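PDB 5VU3: competence damage-inducible protein A from Enterobacter cloacae subsp. cloacae, which is of unknown function but belongs to the CinA family, some of whose relatives act as nicotinamide-nucleotide amidases. Local coordinates for residues G41-A46 with K155-S160; V143-S146 with D151-E154. All blocks are in the same frame, centred on the assembly; numbering follows the deposited sequence. Where two conformers were deposited one is given.

Helix 149-167 serves both contacts: its first turns face the end of strand 137-144 in contact 2, and its middle packs on helix 42-49 in contact 1. Their centres lie about 11 Å apart, and along the chain contact 2 is nested within the loop that contact 1 closes. Lys155 of contact 1 reaches back into contact 2, where its NZ lies 2.8 Å from Ser146 O, a probable hydrogen bond, while its CB sits 3.5 Å from Phe145 CD1. In the other direction, Lys42 CG meets Val153 CG1 at 3.7 Å.

Contact 1. Residues G41-A46 with K155-S160; sequences GKLSVA and KAVHYS
Val157 pushes its two methyl groups against Lys42 and Leu43 where two helices cross beside the central mixed sheet of this alpha/beta domain. The short segments pass 9.9 Å apart at a crossing angle of -54°, and Leu43 and Val157 are the nearest residues by backbone, their CA atoms 5.6 Å apart. Val157 is the side chain to follow. Its CB faces helix 42-49 and forks there. CG2, lying beside Val157's own backbone N, goes to the beginning of the helix and touches Lys42 CB at 3.8 Å and Leu43 N at 3.9 Å. CG1, anti to that N (chi1 166°), heads the other way along the helix, to Leu43 CD1 at 4.3 Å. To residues 155-160 Lys42 offers its CB; beyond that the chain bends at chi2 and turns off toward Val153, one turn earlier in the partner helix.

One turn on, the Leu43 methyls lie against the Ser160 hydroxyl: CD1 is 3.7 Å from OG and CD2 slightly farther. Both residues also touch Ile108 and Ile110 of strand 106-112, which places this end of the contact against the sheet. The amide behind the Val157 methyl is not neglected: Glu36 OE1 accepts from Leu43 N and Gly41 N, and OE2 from Ser44 N, so one carboxylate grips the start of helix 42-49. Across the crossing, the buried Ser160 hydroxyl turns back onto its own helix, where OG donates to Val157 O at 2.9 Å, tilted 28° from the carbonyl plane.

Contact 2. Residues V143-S146 with D151-E154; sequences VLFS and DVVE
Phe145 and Val152 meet where the chain leaves edge strand 137-144 and turns into helix 149-167, a tight beta-alpha connection that lays the helix back over the sheet. Their CA atoms are 5.6 Å apart, and the two side chains approach at a slant. Phe145 CB makes the closest apolar approach, sitting 4.0 Å from both Val152 CG1 and Val152 CG2, so that it faces the fork of the valine.

The ring is carried on from there by chi1 of -63°, which leaves CG beside the backbone N and anti to the carbonyl carbon. Its CD2 comes to 4.1 Å from Val152 CG1, while Val152 O lies over one face. On the opposite face Val143 CG1 lies 3.5 Å off the ring plane, nearer the ring's edge than its centre. Phe130 and Val128 of strand 127-134, with Ala156 and Tyr159 of the helix, surround the same side chain and place it between sheet and helix.

The two valine methyls share Phe145 CB but differ in what else they meet. CG1, anti to the backbone N (chi1 175°), reaches on to the ring carbon CD2; CG2, beside that N, lies against the departing backbone, 3.9 Å from Ser146 O and 4.0 Å from Phe145 O. Asp151 adds its CB, 3.8 Å from Ser146 O. Its polar end works elsewhere: OD1 accepts the amide of Asp148, the residue just before the helix, a bond of the kind found in capping boxes.

What crosses between the two segments is therefore van der Waals contact alone, which is consistent with apolar packing of Phe145 and Val152 holding the strand end to the helix, with the polar groups satisfied alongside.

Contact 1. Residues G41-A46 with K155-S160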
loop_
_atom_site.group_PDB
_atom_site.type_symbol
_atom_site.label_atom_id
_atom_site.label_comp_id
_atom_site.label_asym_id
_atom_site.label_seq_id
_atom_site.Cartn_x
_atom_site.Cartn_y
_atom_site.Cartn_z
ATOM N N GLY A 41 -0.769 -4.380 0.041
ATOM C CA GLY A 41 -1.414 -3.090 0.185
ATOM C C GLY A 41 -2.850 -3.155 0.663
ATOM O O GLY A 41 -3.464 -2.101 0.857
ATOM N N LYS A 42 -3.405 -4.360 0.842
ATOM C CA LYS A 42 -4.776 -4.487 1.333
ATOM C C LYS A 42 -4.929 -3.902 2.726
ATOM O O LYS A 42 -6.011 -3.419 3.082
ATOM C CB LYS A 42 -5.199 -5.953 1.344
ATOM C CG LYS A 42 -5.409 -6.542 -0.039
ATOM C CD LYS A 42 -6.740 -6.150 -0.606
ATOM C CE LYS A 42 -7.188 -7.119 -1.686
ATOM N NZ LYS A 42 -8.481 -6.665 -2.270
ATOM N N LEU A 43 -3.875 -3.961 3.540
ATOM C CA LEU A 43 -3.977 -3.370 4.868
ATOM C C LEU A 43 -4.030 -1.851 4.768
ATOM O O LEU A 43 -4.894 -1.214 5.375
ATOM C CB LEU A 43 -2.817 -3.834 5.752
ATOM C CG LEU A 43 -2.712 -3.237 7.159
ATOM C CD1 LEU A 43 -4.015 -3.436 7.953
ATOM C CD2 LEU A 43 -1.522 -3.831 7.894
ATOM N N SER A 44 -3.136 -1.253 3.970
ATOM C CA SER A 44 -3.172 0.196 3.791
ATOM C C SER A 44 -4.502 0.650 3.199
ATOM O O SER A 44 -5.054 1.679 3.609
ATOM C CB SER A 44 -2.011 0.645 2.904
ATOM O OG SER A 44 -2.163 1.999 2.526
ATOM N N VAL A 45 -5.036 -0.109 2.236
ATOM C CA VAL A 45 -6.321 0.240 1.628
ATOM C C VAL A 45 -7.408 0.300 2.694
ATOM O O VAL A 45 -8.209 1.241 2.738
ATOM C CB VAL A 45 -6.685 -0.762 0.516
ATOM C CG1 VAL A 45 -8.200 -0.733 0.234
ATOM C CG2 VAL A 45 -5.909 -0.454 -0.763
ATOM N N ALA A 46 -7.447 -0.705 3.571
ATOM C CA ALA A 46 -8.453 -0.729 4.632
ATOM C C ALA A 46 -8.322 0.485 5.542
ATOM O O ALA A 46 -9.327 1.100 5.921
ATOM C CB ALA A 46 -8.326 -2.017 5.444
ATOM N N LYS A 155 -7.839 -12.809 5.472
ATOM C CA LYS A 155 -7.830 -13.165 6.885
ATOM C C LYS A 155 -6.662 -12.514 7.616
ATOM O O LYS A 155 -6.810 -12.104 8.775
ATOM C CB LYS A 155 -7.774 -14.683 6.996
ATOM C CG LYS A 155 -8.921 -15.404 6.284
ATOM C CD LYS A 155 -9.129 -16.758 6.902
ATOM C CE LYS A 155 -8.397 -17.740 5.966
ATOM N NZ LYS A 155 -8.898 -19.131 5.903
ATOM N N ALA A 156 -5.514 -12.383 6.947
ATOM C CA ALA A 156 -4.354 -11.775 7.596
ATOM C C ALA A 156 -4.597 -10.299 7.878
ATOM O O ALA A 156 -4.235 -9.796 8.949
ATOM C CB ALA A 156 -3.108 -11.959 6.737
ATOM N N VAL A 157 -5.211 -9.591 6.931
ATOM C CA VAL A 157 -5.539 -8.185 7.147
ATOM C C VAL A 157 -6.476 -8.037 8.339
ATOM O O VAL A 157 -6.251 -7.209 9.231
ATOM C CB VAL A 157 -6.140 -7.573 5.870
ATOM C CG1 VAL A 157 -6.791 -6.216 6.176
ATOM C CG2 VAL A 157 -5.057 -7.419 4.804
ATOM N N HIS A 158 -7.507 -8.847 8.383
ATOM C CA HIS A 158 -8.452 -8.812 9.482
ATOM C C HIS A 158 -7.782 -9.126 10.797
ATOM O O HIS A 158 -7.967 -8.463 11.745
ATOM C CB HIS A 158 -9.630 -9.751 9.222
ATOM C CG HIS A 158 -10.649 -9.817 10.321
ATOM N ND1 HIS A 158 -10.460 -10.528 11.471
ATOM C CD2 HIS A 158 -11.873 -9.263 10.429
ATOM C CE1 HIS A 158 -11.525 -10.421 12.232
ATOM N NE2 HIS A 158 -12.391 -9.647 11.627
ATOM N N TYR A 159 -6.977 -10.163 10.797
ATOM C CA TYR A 159 -6.311 -10.584 12.025
ATOM C C TYR A 159 -5.377 -9.495 12.556
ATOM O O TYR A 159 -5.366 -9.220 13.762
ATOM C CB TYR A 159 -5.556 -11.896 11.779
ATOM C CG TYR A 159 -4.675 -12.354 12.922
ATOM C CD1 TYR A 159 -5.169 -13.188 13.922
ATOM C CD2 TYR A 159 -3.337 -11.978 12.985
ATOM C CE1 TYR A 159 -4.359 -13.614 14.967
ATOM C CE2 TYR A 159 -2.524 -12.399 14.018
ATOM C CZ TYR A 159 -3.035 -13.211 15.005
ATOM O OH TYR A 159 -2.211 -13.619 16.027
ATOM N N SER A 160 -4.606 -8.846 11.674
ATOM C CA SER A 160 -3.686 -7.808 12.140
ATOM C C SER A 160 -4.442 -6.667 12.803
ATOM O O SER A 160 -3.996 -6.123 13.823
ATOM C CB SER A 160 -2.827 -7.278 10.985
ATOM O OG SER A 160 -3.584 -6.494 10.070
#

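Contact 2. Residues V143-S146 with D151-E154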
loop_
_atom_site.group_PDB
_atom_site.type_symbol
_atom_site.label_atom_id
_atom_site.label_comp_id
_atom_site.label_asym_id
_atom_site.label_seq_id
_atom_site.Cartn_x
_atom_site.Cartn_y
_atom_site.Cartn_z
ATOM N N VAL A 143 1.017 -17.416 12.354
ATOM C CA VAL A 143 -0.316 -17.945 12.078
ATOM C C VAL A 143 -0.297 -18.737 10.780
ATOM O O VAL A 143 0.389 -18.366 9.821
ATOM C CB VAL A 143 -1.371 -16.822 11.998
ATOM C CG1 VAL A 143 -2.767 -17.405 11.782
ATOM C CG2 VAL A 143 -1.343 -15.955 13.250
ATOM N N LEU A 144 -1.049 -19.836 10.752
ATOM C CA LEU A 144 -1.315 -20.572 9.525
ATOM C C LEU A 144 -2.766 -20.335 9.132
ATOM O O LEU A 144 -3.675 -20.705 9.882
ATOM C CB LEU A 144 -1.051 -22.063 9.703
ATOM C CG LEU A 144 -1.471 -22.898 8.496
ATOM C CD1 LEU A 144 -0.512 -22.643 7.342
ATOM C CD2 LEU A 144 -1.509 -24.382 8.837
ATOM N N PHE A 145 -2.974 -19.732 7.963
ATOM C CA PHE A 145 -4.305 -19.489 7.411
ATOM C C PHE A 145 -4.630 -20.511 6.324
ATOM O O PHE A 145 -3.764 -20.879 5.523
ATOM C CB PHE A 145 -4.398 -18.087 6.810
ATOM C CG PHE A 145 -4.218 -16.976 7.803
ATOM C CD1 PHE A 145 -5.282 -16.556 8.592
ATOM C CD2 PHE A 145 -2.986 -16.337 7.936
ATOM C CE1 PHE A 145 -5.125 -15.526 9.503
ATOM C CE2 PHE A 145 -2.818 -15.307 8.841
ATOM C CZ PHE A 145 -3.891 -14.900 9.630
ATOM N N SER A 146 -5.890 -20.936 6.272
ATOM C CA SER A 146 -6.334 -21.852 5.229
ATOM C C SER A 146 -6.759 -21.083 3.977
ATOM O O SER A 146 -6.997 -19.872 4.006
ATOM C CB SER A 146 -7.502 -22.712 5.724
ATOM O OG SER A 146 -8.675 -21.925 5.886
ATOM N N ASP A 151 -7.684 -15.651 0.034
ATOM C CA ASP A 151 -8.203 -15.986 1.358
ATOM C C ASP A 151 -7.209 -15.624 2.447
ATOM O O ASP A 151 -7.574 -15.008 3.456
ATOM C CB ASP A 151 -8.533 -17.477 1.436
ATOM C CG ASP A 151 -9.576 -17.897 0.431
ATOM O OD1 ASP A 151 -9.440 -19.014 -0.123
ATOM O OD2 ASP A 151 -10.533 -17.121 0.203
ATOM N N VAL A 152 -5.943 -16.015 2.268
ATOM C CA VAL A 152 -4.937 -15.758 3.291
ATOM C C VAL A 152 -4.782 -14.257 3.526
ATOM O O VAL A 152 -4.705 -13.797 4.671
ATOM C CB VAL A 152 -3.601 -16.421 2.895
ATOM C CG1 VAL A 152 -2.499 -16.059 3.886
ATOM C CG2 VAL A 152 -3.769 -17.933 2.824
ATOM N N VAL A 153 -4.747 -13.485 2.441
ATOM C CA VAL A 153 -4.583 -12.032 2.562
ATOM C C VAL A 153 -5.757 -11.427 3.316
ATOM O O VAL A 153 -5.576 -10.618 4.243
ATOM C CB VAL A 153 -4.419 -11.398 1.166
ATOM C CG1 VAL A 153 -4.579 -9.890 1.243
ATOM C CG2 VAL A 153 -3.059 -11.760 0.592
ATOM N N GLU A 154 -6.982 -11.799 2.926
ATOM C CA GLU A 154 -8.181 -11.303 3.597
ATOM C C GLU A 154 -8.116 -11.566 5.096
ATOM O O GLU A 154 -8.326 -10.666 5.917
ATOM C CB GLU A 154 -9.428 -11.965 2.996
ATOM C CG GLU A 154 -10.751 -11.565 3.680
ATOM C CD GLU A 154 -11.958 -12.354 3.172
ATOM O OE1 GLU A 154 -12.884 -12.627 3.972
ATOM O OE2 GLU A 154 -11.991 -12.706 1.977
#